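Proline dehydrogenase (Bradyrhizobium japonicum USDA 110, PDB 3HAZ) probably oxidises proline to glutamate in two steps, as a bifunctional flavoenzyme that joins an FAD-dependent proline dehydrogenase to an NAD-dependent 1-pyrroline-5-carboxylate dehydrogenase. Local coordinates at residues 12-17 with 518-523; 45-50 with 481-486; 207-212 with 448-453; 293-298 with 328-333; 582-587 with 696-701. All blocks are in the same frame, centred on the assembly; numbering follows the deposited sequence.

Interaction 1: 12-17 with 518-523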
# COMPACT_ATOMS: atom_id res chain seq x y z
N ALA A 12 28.84 -32.21 22.62
CA ALA A 12 28.75 -31.47 21.36
C ALA A 12 28.07 -30.11 21.55
O ALA A 12 27.25 -29.95 22.46
CB ALA A 12 28.01 -32.29 20.32
N PRO A 13 28.41 -29.13 20.69
CA PRO A 13 27.74 -27.82 20.74
C PRO A 13 26.23 -27.97 20.60
O PRO A 13 25.76 -28.67 19.71
CB PRO A 13 28.34 -27.08 19.54
CG PRO A 13 29.69 -27.71 19.35
CD PRO A 13 29.47 -29.17 19.67
N TYR A 14 25.49 -27.29 21.48
CA TYR A 14 24.06 -27.50 21.64
C TYR A 14 23.23 -27.06 20.44
O TYR A 14 22.34 -27.78 20.00
CB TYR A 14 23.57 -26.78 22.90
CG TYR A 14 22.30 -27.35 23.50
CD1 TYR A 14 22.32 -28.54 24.22
CD2 TYR A 14 21.08 -26.69 23.34
CE1 TYR A 14 21.17 -29.06 24.78
CE2 TYR A 14 19.92 -27.21 23.90
CZ TYR A 14 19.97 -28.39 24.61
OH TYR A 14 18.82 -28.90 25.17
N ALA A 15 23.51 -25.87 19.93
CA ALA A 15 22.68 -25.28 18.88
C ALA A 15 23.49 -24.56 17.81
O ALA A 15 23.37 -23.35 17.65
CB ALA A 15 21.66 -24.32 19.49
N PRO A 16 24.31 -25.31 17.06
CA PRO A 16 25.12 -24.71 15.99
C PRO A 16 24.27 -24.12 14.86
O PRO A 16 23.06 -24.38 14.79
CB PRO A 16 25.97 -25.87 15.47
CG PRO A 16 25.24 -27.11 15.89
CD PRO A 16 24.50 -26.77 17.15
N ASP A 17 24.91 -23.34 14.00
CA ASP A 17 24.23 -22.62 12.91
C ASP A 17 23.72 -23.55 11.81
O ASP A 17 24.48 -24.32 11.24
CB ASP A 17 25.19 -21.58 12.32
CG ASP A 17 24.66 -20.95 11.04
OD1 ASP A 17 23.54 -20.39 11.06
OD2 ASP A 17 25.37 -21.01 10.02
N GLY A 518 19.68 -16.55 28.55
CA GLY A 518 19.62 -17.59 29.56
C GLY A 518 20.72 -18.61 29.36
O GLY A 518 21.66 -18.38 28.61
N VAL A 519 20.59 -19.76 30.03
CA VAL A 519 21.59 -20.81 29.96
C VAL A 519 20.87 -22.15 29.93
O VAL A 519 19.91 -22.35 30.66
CB VAL A 519 22.54 -20.76 31.19
CG1 VAL A 519 23.55 -21.90 31.15
CG2 VAL A 519 23.26 -19.40 31.26
N GLU A 520 21.33 -23.06 29.07
CA GLU A 520 20.80 -24.42 29.06
C GLU A 520 21.58 -25.30 30.03
O GLU A 520 22.74 -25.66 29.77
CB GLU A 520 20.84 -25.02 27.65
CG GLU A 520 20.33 -26.46 27.58
CD GLU A 520 18.98 -26.63 28.27
OE1 GLU A 520 17.98 -26.13 27.73
OE2 GLU A 520 18.93 -27.27 29.35
N PHE A 521 20.94 -25.65 31.15
CA PHE A 521 21.58 -26.44 32.19
C PHE A 521 21.87 -27.86 31.68
O PHE A 521 22.73 -28.56 32.23
CB PHE A 521 20.68 -26.51 33.43
CG PHE A 521 20.69 -25.25 34.25
CD1 PHE A 521 21.10 -24.04 33.71
CD2 PHE A 521 20.24 -25.27 35.57
CE1 PHE A 521 21.09 -22.89 34.47
CE2 PHE A 521 20.23 -24.11 36.33
CZ PHE A 521 20.65 -22.92 35.78
N GLY A 522 21.16 -28.27 30.63
CA GLY A 522 21.33 -29.59 30.06
C GLY A 522 22.51 -29.69 29.11
O GLY A 522 22.74 -30.74 28.51
N ALA A 523 23.24 -28.59 28.95
CA ALA A 523 24.47 -28.57 28.17
C ALA A 523 25.62 -28.39 29.15
O ALA A 523 25.86 -27.28 29.63
CB ALA A 523 24.45 -27.43 27.16
O HOH W 1 16.81 -27.35 25.59
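Y14 offers one face of its phenol ring to the aliphatic part of E520, and here the contact is tight. CG of E520 sits 3.9 Å from the centroid of the Y14 ring, a CH-pi contact 24° off the normal and displaced toward the hydroxyl end. A523 adds its methyl obliquely, with CB 3.8 Å from CD1 of Y14. Chi1 of the glutamate (179°, CG anti to the backbone N) sets CG over the ring, and the bend at chi2 (50°) then turns the carboxylate back to its own turn.

There the backbone N of G522 gives OE2 of E520 a hydrogen bond of 2.8 Å on the anti lone pair. The polar end is looser. Instead of touching directly, the Y14 hydroxyl and the carboxylate share a water, 2.6 Å from OH of Y14 and 2.7 Å from OE1 of E520. OE1 also forms a salt bridge with R358, so a buried acid has a charged mate. An alanine at E520 would probably leave R358 without its countercharge, uncover that face of the tyrosine and deprive the N-H of G522 of its acceptor.

Beyond the ring, A284 and R319 touch Y14 from the loops around it. Residues 520 to 523 form a type I beta turn, closed by A523 N to E520 O at 3.1 Å, and A523 is the N-cap residue of helix 524-536. An aromatic ring from the N-terminal arm thus packs on a turn that starts a helix.

Interaction 2: 45-50 with 481-486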
# COMPACT_ATOMS: atom_id res chain seq x y z
N ARG A 45 5.32 -46.56 -5.50
CA ARG A 45 4.64 -47.81 -5.21
C ARG A 45 4.19 -47.89 -3.75
O ARG A 45 3.11 -48.42 -3.46
CB ARG A 45 5.53 -49.01 -5.58
CG ARG A 45 5.74 -49.17 -7.09
CD ARG A 45 6.69 -50.31 -7.41
NE ARG A 45 6.21 -51.60 -6.91
CZ ARG A 45 5.49 -52.46 -7.63
NH1 ARG A 45 5.14 -52.16 -8.88
NH2 ARG A 45 5.10 -53.61 -7.10
N LEU A 46 5.01 -47.38 -2.84
CA LEU A 46 4.65 -47.38 -1.43
C LEU A 46 3.43 -46.48 -1.19
O LEU A 46 2.50 -46.87 -0.50
CB LEU A 46 5.83 -46.93 -0.56
CG LEU A 46 7.10 -47.79 -0.60
CD1 LEU A 46 8.17 -47.23 0.33
CD2 LEU A 46 6.80 -49.24 -0.24
N ILE A 47 3.45 -45.29 -1.78
CA ILE A 47 2.37 -44.33 -1.60
C ILE A 47 1.06 -44.79 -2.27
O ILE A 47 -0.03 -44.56 -1.74
CB ILE A 47 2.78 -42.94 -2.11
CG1 ILE A 47 3.83 -42.34 -1.18
CG2 ILE A 47 1.56 -42.03 -2.24
CD1 ILE A 47 4.59 -41.18 -1.80
N GLU A 48 1.18 -45.45 -3.42
CA GLU A 48 0.02 -46.05 -4.08
C GLU A 48 -0.66 -47.06 -3.17
O GLU A 48 -1.88 -47.08 -3.04
CB GLU A 48 0.42 -46.75 -5.38
CG GLU A 48 0.67 -45.80 -6.53
CD GLU A 48 0.93 -46.53 -7.83
OE1 GLU A 48 1.74 -47.49 -7.81
OE2 GLU A 48 0.32 -46.16 -8.86
N ALA A 49 0.15 -47.92 -2.54
CA ALA A 49 -0.38 -48.88 -1.58
C ALA A 49 -1.03 -48.15 -0.41
O ALA A 49 -2.10 -48.53 0.05
CB ALA A 49 0.73 -49.80 -1.08
N ILE A 50 -0.38 -47.09 0.07
CA ILE A 50 -0.91 -46.33 1.19
C ILE A 50 -2.28 -45.76 0.83
O ILE A 50 -3.19 -45.72 1.65
CB ILE A 50 0.02 -45.19 1.60
CG1 ILE A 50 1.27 -45.73 2.30
CG2 ILE A 50 -0.70 -44.22 2.53
CD1 ILE A 50 2.32 -44.66 2.57
N PRO A 481 3.24 -36.86 -6.57
CA PRO A 481 4.54 -36.23 -6.82
C PRO A 481 4.95 -35.24 -5.73
O PRO A 481 6.15 -35.05 -5.51
CB PRO A 481 4.33 -35.52 -8.16
CG PRO A 481 3.24 -36.31 -8.82
CD PRO A 481 2.32 -36.69 -7.70
N ALA A 482 3.98 -34.64 -5.05
CA ALA A 482 4.26 -33.70 -3.97
C ALA A 482 4.91 -34.38 -2.76
O ALA A 482 5.76 -33.79 -2.08
CB ALA A 482 2.99 -32.97 -3.55
N LEU A 483 4.49 -35.60 -2.48
CA LEU A 483 5.05 -36.36 -1.37
C LEU A 483 6.47 -36.80 -1.70
O LEU A 483 7.21 -37.25 -0.82
CB LEU A 483 4.17 -37.58 -1.07
CG LEU A 483 2.69 -37.29 -0.83
CD1 LEU A 483 1.88 -38.56 -0.90
CD2 LEU A 483 2.48 -36.60 0.51
N LEU A 484 6.84 -36.64 -2.96
CA LEU A 484 8.10 -37.17 -3.48
C LEU A 484 9.18 -36.10 -3.68
O LEU A 484 10.27 -36.40 -4.15
CB LEU A 484 7.87 -37.89 -4.80
CG LEU A 484 7.10 -39.21 -4.69
CD1 LEU A 484 7.15 -39.96 -6.01
CD2 LEU A 484 7.68 -40.04 -3.57
N GLN A 485 8.85 -34.86 -3.34
CA GLN A 485 9.81 -33.78 -3.45
C GLN A 485 11.03 -34.11 -2.61
O GLN A 485 10.90 -34.46 -1.43
CB GLN A 485 9.20 -32.47 -2.97
CG GLN A 485 10.13 -31.27 -3.05
CD GLN A 485 9.77 -30.17 -2.06
OE1 GLN A 485 9.85 -28.99 -2.38
NE2 GLN A 485 9.36 -30.57 -0.85
N ARG A 486 12.22 -34.01 -3.19
CA ARG A 486 13.43 -34.23 -2.42
C ARG A 486 13.69 -33.07 -1.45
O ARG A 486 13.46 -31.90 -1.80
CB ARG A 486 14.63 -34.48 -3.33
CG ARG A 486 14.91 -35.96 -3.58
CD ARG A 486 13.64 -36.75 -3.88
NE ARG A 486 13.90 -37.92 -4.71
CZ ARG A 486 12.97 -38.55 -5.44
NH1 ARG A 486 11.72 -38.11 -5.44
NH2 ARG A 486 13.30 -39.60 -6.17
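I47 reaches L483 and L484 through two branches set by its first two torsions. CG1 stands anti to the carbonyl carbon (chi1 -71°) and the chain then runs out extended, so that CD1 projects from helix 33-50 as a narrow tip. CG2, anti to the backbone N, forms a second, shorter prong.

The tip enters between two leucines: CD1 of I47 lies 3.7 Å from CB of L483 and equally 3.7 Å from CD2 of L484. The shorter prong meets the end of L483, CG2 of I47 being 3.7 Å from CD1 of that leucine. The side chain of L483 runs aslant over the isoleucine, whereas L484 slides past it in the opposite sense and brings only one methyl into play.

A polar bond holds the carbonyl of L484. The guanidinium of R486 turns back so that NH1 donates to O of L484 at 2.6 Å, in the carbonyl plane and nearly in its own. NE of R486 makes a salt bridge with E36, on the same helix as I47, so the turn after L484 is tied to that helix by charge as well as by packing. I47 also touches A399 and F469. F469 binds FAD, which makes this aliphatic cluster a second-shell layer behind the flavin site of the proline dehydrogenase barrel.

Interaction 3: 207-212 with 448-453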
# COMPACT_ATOMS: atom_id res chain seq x y z
N ALA A 207 8.89 -44.66 39.91
CA ALA A 207 10.10 -45.24 39.34
C ALA A 207 10.20 -46.75 39.57
O ALA A 207 10.70 -47.48 38.72
CB ALA A 207 11.35 -44.54 39.87
N ARG A 208 9.75 -47.22 40.74
CA ARG A 208 9.75 -48.65 41.06
C ARG A 208 8.69 -49.38 40.25
O ARG A 208 8.90 -50.49 39.76
CB ARG A 208 9.51 -48.89 42.56
CG ARG A 208 10.59 -48.30 43.47
CD ARG A 208 10.57 -48.93 44.87
NE ARG A 208 9.35 -48.61 45.61
CZ ARG A 208 9.17 -47.48 46.29
NH1 ARG A 208 10.12 -46.56 46.31
NH2 ARG A 208 8.03 -47.26 46.94
N ARG A 209 7.52 -48.75 40.13
CA ARG A 209 6.42 -49.35 39.39
C ARG A 209 6.82 -49.54 37.93
O ARG A 209 6.58 -50.59 37.35
CB ARG A 209 5.17 -48.47 39.48
CG ARG A 209 4.04 -48.95 38.59
CD ARG A 209 2.75 -48.22 38.91
NE ARG A 209 2.85 -46.80 38.64
CZ ARG A 209 2.75 -46.26 37.43
NH1 ARG A 209 2.55 -47.04 36.38
NH2 ARG A 209 2.85 -44.95 37.28
N TYR A 210 7.44 -48.52 37.35
CA TYR A 210 7.86 -48.60 35.95
C TYR A 210 8.94 -49.66 35.77
O TYR A 210 8.91 -50.41 34.81
CB TYR A 210 8.37 -47.25 35.44
CG TYR A 210 7.29 -46.23 35.21
CD1 TYR A 210 6.21 -46.52 34.38
CD2 TYR A 210 7.36 -44.97 35.80
CE1 TYR A 210 5.22 -45.58 34.16
CE2 TYR A 210 6.37 -44.02 35.58
CZ TYR A 210 5.30 -44.34 34.75
OH TYR A 210 4.32 -43.41 34.52
N PHE A 211 9.90 -49.68 36.69
CA PHE A 211 10.91 -50.74 36.69
C PHE A 211 10.25 -52.11 36.69
O PHE A 211 10.58 -52.97 35.87
CB PHE A 211 11.87 -50.62 37.89
CG PHE A 211 12.84 -51.76 37.99
CD1 PHE A 211 14.12 -51.65 37.46
CD2 PHE A 211 12.48 -52.95 38.61
CE1 PHE A 211 15.01 -52.72 37.54
CE2 PHE A 211 13.37 -54.02 38.69
CZ PHE A 211 14.63 -53.90 38.16
N ASP A 212 9.31 -52.32 37.61
CA ASP A 212 8.60 -53.59 37.72
C ASP A 212 7.83 -53.92 36.44
O ASP A 212 7.85 -55.06 35.98
CB ASP A 212 7.65 -53.59 38.92
CG ASP A 212 8.39 -53.54 40.25
OD1 ASP A 212 9.61 -53.83 40.28
OD2 ASP A 212 7.75 -53.21 41.27
N SER A 448 -0.32 -49.39 31.42
CA SER A 448 -1.48 -49.12 32.27
C SER A 448 -2.24 -47.86 31.87
O SER A 448 -1.68 -46.94 31.29
CB SER A 448 -1.02 -49.00 33.72
OG SER A 448 -0.43 -50.21 34.15
N HIS A 449 -3.53 -47.83 32.20
CA HIS A 449 -4.37 -46.66 31.94
C HIS A 449 -3.79 -45.36 32.53
O HIS A 449 -3.94 -44.29 31.96
CB HIS A 449 -5.79 -46.86 32.50
CG HIS A 449 -6.58 -47.90 31.77
ND1 HIS A 449 -7.37 -48.83 32.43
CD2 HIS A 449 -6.71 -48.17 30.45
CE1 HIS A 449 -7.95 -49.62 31.54
NE2 HIS A 449 -7.57 -49.24 30.34
N ARG A 450 -3.14 -45.46 33.69
CA ARG A 450 -2.62 -44.27 34.36
C ARG A 450 -1.49 -43.61 33.57
O ARG A 450 -1.10 -42.48 33.87
CB ARG A 450 -2.16 -44.61 35.78
CG ARG A 450 -0.97 -45.55 35.83
CD ARG A 450 -0.81 -46.14 37.23
NE ARG A 450 -0.37 -45.15 38.21
CZ ARG A 450 -0.29 -45.40 39.51
NH1 ARG A 450 -0.62 -46.59 39.98
NH2 ARG A 450 0.13 -44.45 40.35
N ASP A 451 -0.99 -44.30 32.55
CA ASP A 451 0.09 -43.78 31.72
C ASP A 451 -0.36 -43.46 30.29
O ASP A 451 0.45 -43.06 29.45
CB ASP A 451 1.26 -44.75 31.70
CG ASP A 451 1.81 -45.01 33.08
OD1 ASP A 451 2.10 -44.01 33.77
OD2 ASP A 451 1.93 -46.18 33.48
N LEU A 452 -1.64 -43.65 30.02
CA LEU A 452 -2.15 -43.43 28.67
C LEU A 452 -2.18 -41.96 28.23
O LEU A 452 -1.70 -41.62 27.16
CB LEU A 452 -3.55 -44.03 28.53
CG LEU A 452 -4.20 -43.75 27.18
CD1 LEU A 452 -3.35 -44.30 26.04
CD2 LEU A 452 -5.61 -44.32 27.14
N LEU A 453 -2.77 -41.09 29.06
CA LEU A 453 -2.96 -39.68 28.69
C LEU A 453 -1.68 -39.00 28.22
O LEU A 453 -1.65 -38.39 27.15
CB LEU A 453 -3.54 -38.89 29.86
CG LEU A 453 -5.04 -38.68 30.03
CD1 LEU A 453 -5.29 -37.61 31.12
CD2 LEU A 453 -5.71 -38.29 28.73
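The guanidinium of R209 carries the guanidinium of R450 on one face, centres 3.8 Å apart and planes only 13° from parallel. The Y210 ring lies on the side of R209 away from R450, with CZ of R209 4.1 Å above the ring plane and toward its rim. D451 fills the edges, its CG lying in the plane of both the R209 guanidinium and the Y210 ring.

These groups join two neighbouring sectors of the TIM barrel: helix 204-223, which follows strand 193-196, and the 3-10 turn after strand 440-448, a strand that pairs with 193-196. The arginines arrive from opposite directions, each with a bend at chi3. R450 reaches the stack with CG placed between its backbone N and carbonyl carbon (chi1 65°). Stacking of like charges here is probably eased by the D451 carboxylate at the edge.

Y210 OH also donates to OD1 of D451, although the modelled 2.4 Å is so short that its exact length is doubtful. A leucine in place of R209 would probably strip OD2 of D451 of its ionic partner and leave the R450 guanidinium without the flat group it lies on. The salt bridge itself is nearly straight: NH1 of R209 meets the syn lone pair of D451 OD2 at 3.1 Å, with an N-H...O angle of 165°.

Interaction 4: 293-298 with 328-333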
# COMPACT_ATOMS: atom_id res chain seq x y z
N VAL A 293 24.44 -42.11 31.34
CA VAL A 293 23.81 -43.26 31.98
C VAL A 293 23.98 -44.50 31.10
O VAL A 293 24.37 -45.57 31.58
CB VAL A 293 22.32 -42.99 32.24
CG1 VAL A 293 21.57 -44.29 32.54
CG2 VAL A 293 22.17 -41.98 33.37
N ILE A 294 23.73 -44.34 29.80
CA ILE A 294 23.81 -45.45 28.86
C ILE A 294 25.23 -46.02 28.77
O ILE A 294 25.40 -47.24 28.69
CB ILE A 294 23.32 -45.02 27.45
CG1 ILE A 294 21.80 -44.87 27.45
CG2 ILE A 294 23.73 -46.03 26.40
CD1 ILE A 294 21.24 -44.29 26.16
N ALA A 295 26.23 -45.15 28.79
CA ALA A 295 27.62 -45.57 28.69
C ALA A 295 28.04 -46.36 29.93
O ALA A 295 28.73 -47.38 29.82
CB ALA A 295 28.54 -44.37 28.48
N ALA A 296 27.65 -45.88 31.11
CA ALA A 296 28.03 -46.55 32.35
C ALA A 296 27.33 -47.91 32.45
O ALA A 296 27.90 -48.88 32.93
CB ALA A 296 27.70 -45.69 33.56
N THR A 297 26.10 -47.98 31.97
CA THR A 297 25.38 -49.23 31.95
C THR A 297 26.04 -50.22 31.00
O THR A 297 26.29 -51.37 31.36
CB THR A 297 23.92 -49.02 31.51
OG1 THR A 297 23.31 -48.05 32.38
CG2 THR A 297 23.15 -50.33 31.58
N LEU A 298 26.33 -49.76 29.79
CA LEU A 298 26.87 -50.62 28.75
C LEU A 298 28.23 -51.17 29.16
O LEU A 298 28.62 -52.25 28.74
CB LEU A 298 27.00 -49.86 27.42
CG LEU A 298 27.61 -50.65 26.26
CD1 LEU A 298 26.69 -51.78 25.81
CD2 LEU A 298 27.95 -49.73 25.08
N ASP A 328 29.28 -45.27 18.35
CA ASP A 328 30.21 -46.19 17.69
C ASP A 328 31.48 -46.39 18.52
O ASP A 328 31.94 -47.52 18.68
CB ASP A 328 30.58 -45.71 16.29
CG ASP A 328 31.37 -46.75 15.51
OD1 ASP A 328 30.88 -47.90 15.40
OD2 ASP A 328 32.47 -46.42 15.01
N ALA A 329 32.04 -45.30 19.03
CA ALA A 329 33.24 -45.38 19.85
C ALA A 329 32.97 -46.20 21.11
O ALA A 329 33.82 -46.96 21.57
CB ALA A 329 33.72 -43.99 20.22
N LEU A 330 31.78 -46.02 21.66
CA LEU A 330 31.33 -46.76 22.82
C LEU A 330 31.34 -48.25 22.48
O LEU A 330 31.85 -49.08 23.24
CB LEU A 330 29.92 -46.32 23.18
CG LEU A 330 29.50 -46.17 24.64
CD1 LEU A 330 30.61 -45.55 25.47
CD2 LEU A 330 28.23 -45.33 24.72
N ALA A 331 30.79 -48.58 21.32
CA ALA A 331 30.70 -49.97 20.88
C ALA A 331 32.08 -50.59 20.69
O ALA A 331 32.33 -51.72 21.14
CB ALA A 331 29.87 -50.07 19.61
N ARG A 332 32.98 -49.86 20.04
CA ARG A 332 34.33 -50.38 19.81
C ARG A 332 35.09 -50.52 21.12
O ARG A 332 35.80 -51.50 21.32
CB ARG A 332 35.11 -49.48 18.84
CG ARG A 332 34.43 -49.26 17.49
CD ARG A 332 35.38 -48.59 16.50
NE ARG A 332 36.32 -47.68 17.15
CZ ARG A 332 36.14 -46.36 17.25
NH1 ARG A 332 37.05 -45.62 17.87
NH2 ARG A 332 35.06 -45.79 16.74
N ALA A 333 34.95 -49.54 22.00
CA ALA A 333 35.70 -49.52 23.25
C ALA A 333 35.34 -50.69 24.16
O ALA A 333 36.20 -51.21 24.88
CB ALA A 333 35.48 -48.19 23.97
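L330 points its branched end into the step between A295 and L298, one helical turn apart on the facing helix. Both its methyls lie side by side against the alanine: CD1 of L330 is 3.8 Å from CB of A295, and CD2 of L330 is 3.9 Å from the same CB. CD2 also lies 4.0 Å from CA of A295, so the leucine rests on the helix backbone as well as on the methyl.

L298 comes at the fork from another direction. With CG anti to the backbone N (chi1 178°) and a turn at chi2, it brings CD2 to within 3.9 Å of CG of L330, and the two leucines cross obliquely. L330 itself lies off the usual staggered positions (chi1 -141°), so its exact conformation, and any strain in it, is uncertain. The small A295 side chain is consistent with the close approach of the backbones, the CA atoms of A295 and L330 being 7.0 Å apart.

Polar bonds stay within each helix. T297 OG1 donates to O of V293 at 2.8 Å, approaching from above the carbonyl plane, while D328 and R332 pair along the outer side of their own helix.

In the TIM barrel these helices follow one another: helix 287-298 leads into strand 309-314, and helix 320-333 leads into the adjacent parallel strand 338-343. I294 and L298 reach F309 of the first strand, L298 and A331 touch L338 of the second, V293 and T297 pack on helix 252-272, and the N-terminal loop lays P7 over L330.

Interaction 5: 582-587 with 696-701. With SO4 (sulfate ion), chain H.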
# COMPACT_ATOMS: atom_id res chain seq x y z
N ALA A 582 20.69 -2.50 31.44
CA ALA A 582 20.43 -3.87 31.01
C ALA A 582 21.70 -4.51 30.48
O ALA A 582 22.04 -5.64 30.84
CB ALA A 582 19.33 -3.90 29.95
N HIS A 583 22.41 -3.79 29.62
CA HIS A 583 23.66 -4.29 29.07
C HIS A 583 24.68 -4.67 30.16
O HIS A 583 25.32 -5.71 30.10
CB HIS A 583 24.27 -3.27 28.11
CG HIS A 583 25.66 -3.62 27.68
ND1 HIS A 583 25.94 -4.62 26.78
CD2 HIS A 583 26.86 -3.09 28.04
CE1 HIS A 583 27.24 -4.70 26.60
NE2 HIS A 583 27.83 -3.79 27.35
N LEU A 584 24.81 -3.81 31.16
CA LEU A 584 25.80 -4.02 32.22
C LEU A 584 25.39 -5.19 33.12
O LEU A 584 26.23 -5.97 33.57
CB LEU A 584 26.01 -2.73 33.04
CG LEU A 584 26.70 -1.57 32.31
CD1 LEU A 584 26.71 -0.29 33.14
CD2 LEU A 584 28.12 -1.93 31.87
N LEU A 585 24.08 -5.32 33.35
CA LEU A 585 23.54 -6.42 34.15
C LEU A 585 23.91 -7.78 33.58
O LEU A 585 24.43 -8.64 34.29
CB LEU A 585 22.02 -6.29 34.24
CG LEU A 585 21.53 -5.24 35.23
CD1 LEU A 585 20.04 -4.97 35.04
CD2 LEU A 585 21.83 -5.68 36.65
N GLU A 586 23.63 -7.98 32.29
CA GLU A 586 23.90 -9.26 31.66
C GLU A 586 25.40 -9.48 31.54
O GLU A 586 25.90 -10.60 31.70
CB GLU A 586 23.25 -9.33 30.27
CG GLU A 586 21.75 -9.10 30.28
CD GLU A 586 21.08 -9.73 29.08
OE1 GLU A 586 21.31 -10.94 28.84
OE2 GLU A 586 20.34 -9.03 28.37
N SER A 587 26.11 -8.40 31.25
CA SER A 587 27.56 -8.44 31.17
C SER A 587 28.17 -8.88 32.50
O SER A 587 29.22 -9.52 32.52
CB SER A 587 28.09 -7.06 30.78
OG SER A 587 29.50 -7.02 30.92
N VAL A 696 22.18 0.20 42.32
CA VAL A 696 22.22 1.65 42.23
C VAL A 696 23.53 2.14 41.61
O VAL A 696 23.52 2.99 40.72
CB VAL A 696 22.00 2.30 43.62
CG1 VAL A 696 22.34 3.79 43.57
CG2 VAL A 696 20.56 2.09 44.08
N ALA A 697 24.65 1.60 42.08
CA ALA A 697 25.94 2.00 41.52
C ALA A 697 25.99 1.66 40.03
O ALA A 697 26.56 2.40 39.23
CB ALA A 697 27.09 1.32 42.27
N LEU A 698 25.36 0.55 39.67
CA LEU A 698 25.31 0.15 38.27
C LEU A 698 24.47 1.12 37.45
O LEU A 698 24.83 1.47 36.32
CB LEU A 698 24.77 -1.29 38.14
CG LEU A 698 24.73 -1.90 36.73
CD1 LEU A 698 24.78 -3.42 36.79
CD2 LEU A 698 23.50 -1.43 35.97
N LEU A 699 23.34 1.56 38.01
CA LEU A 699 22.48 2.52 37.32
C LEU A 699 23.21 3.85 37.11
O LEU A 699 23.11 4.45 36.04
CB LEU A 699 21.19 2.76 38.10
CG LEU A 699 20.09 1.70 37.96
CD1 LEU A 699 18.93 2.05 38.86
CD2 LEU A 699 19.63 1.59 36.51
N HIS A 700 23.92 4.30 38.14
CA HIS A 700 24.70 5.53 38.03
C HIS A 700 25.73 5.38 36.91
O HIS A 700 25.90 6.29 36.10
CB HIS A 700 25.43 5.84 39.35
CG HIS A 700 24.53 6.31 40.45
ND1 HIS A 700 23.45 7.14 40.24
CD2 HIS A 700 24.56 6.08 41.79
CE1 HIS A 700 22.85 7.39 41.39
NE2 HIS A 700 23.51 6.76 42.35
N GLU A 701 26.40 4.24 36.86
CA GLU A 701 27.40 3.98 35.83
C GLU A 701 26.75 3.93 34.45
O GLU A 701 27.38 4.25 33.44
CB GLU A 701 28.16 2.68 36.11
CG GLU A 701 29.23 2.36 35.08
CD GLU A 701 29.94 1.04 35.34
OE1 GLU A 701 29.73 0.44 36.42
OE2 GLU A 701 30.70 0.59 34.45
S SO4 H . 32.12 -4.53 31.78
O1 SO4 H . 31.01 -4.49 30.82
O2 SO4 H . 31.79 -5.46 32.86
O3 SO4 H . 33.32 -4.99 31.09
O4 SO4 H . 32.34 -3.20 32.33
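S587 donates from OG to O1 of a bound sulfate at 2.9 Å, the shortest side-chain polar bond of the contact, beside L584, whose neighbours across the contact are L698 and E701. The contact belongs to the aldehyde dehydrogenase half of the protein, where helix 571-587 packs on helix 689-702, the crossover helix between the parallel strands 679-683 and 709-711 of the Rossmann-like NAD-binding sheet.

The sulfate, probably from the crystallisation liquor, is also hydrogen-bonded by NH1 of R588, which in addition makes a salt bridge with OE2 of E701. One arginine thus links the anion to the acid of the other helix. E701 runs out fully extended, CG anti to the backbone N (chi1 -179°), and the carbon of its carboxyl group, CD, comes 4.1 Å from CD1 of L584. Its charged end is turned to R588, while its CG and CD lie against CD1 of L584.

Deeper in, the chemistry is wholly apolar. The helix axes approach to 9.9 Å with their directions 129° apart, a steep and largely opposed crossing that brings few side chains together. L698 is the central one. With CG anti to its backbone N (chi1 -177°) it reaches straight at the facing helix, CG of L698 resting 4.0 Å from CB of L584. Behind L585, A614 and L667 of two further helices take up the packing. L585 and L698 cross at about a right angle, the tip of L698 meeting the flank of L585, with CD2 of L585 3.7 Å from CD1 of L698.

How the interactions relate
Interactions 2 and 4 are buried and aliphatic across the contact, as is the deep part of interaction 5, whose solvent side turns ionic around a sulfate. Interaction 1 is also buried but mixes ring packing with a water and an ion pair, and interaction 3, partly buried, depends on stacked and bridged charges. Interactions 3 and 4 belong to the same TIM barrel, about 28 Å apart between centres, yet one joins a helix to the turn after a strand and the other two successive helices. Interaction 2 lies behind the flavin pocket. Interaction 1 comes within about 6 Å (nearest atoms) of interaction 5, which lies in the aldehyde dehydrogenase half.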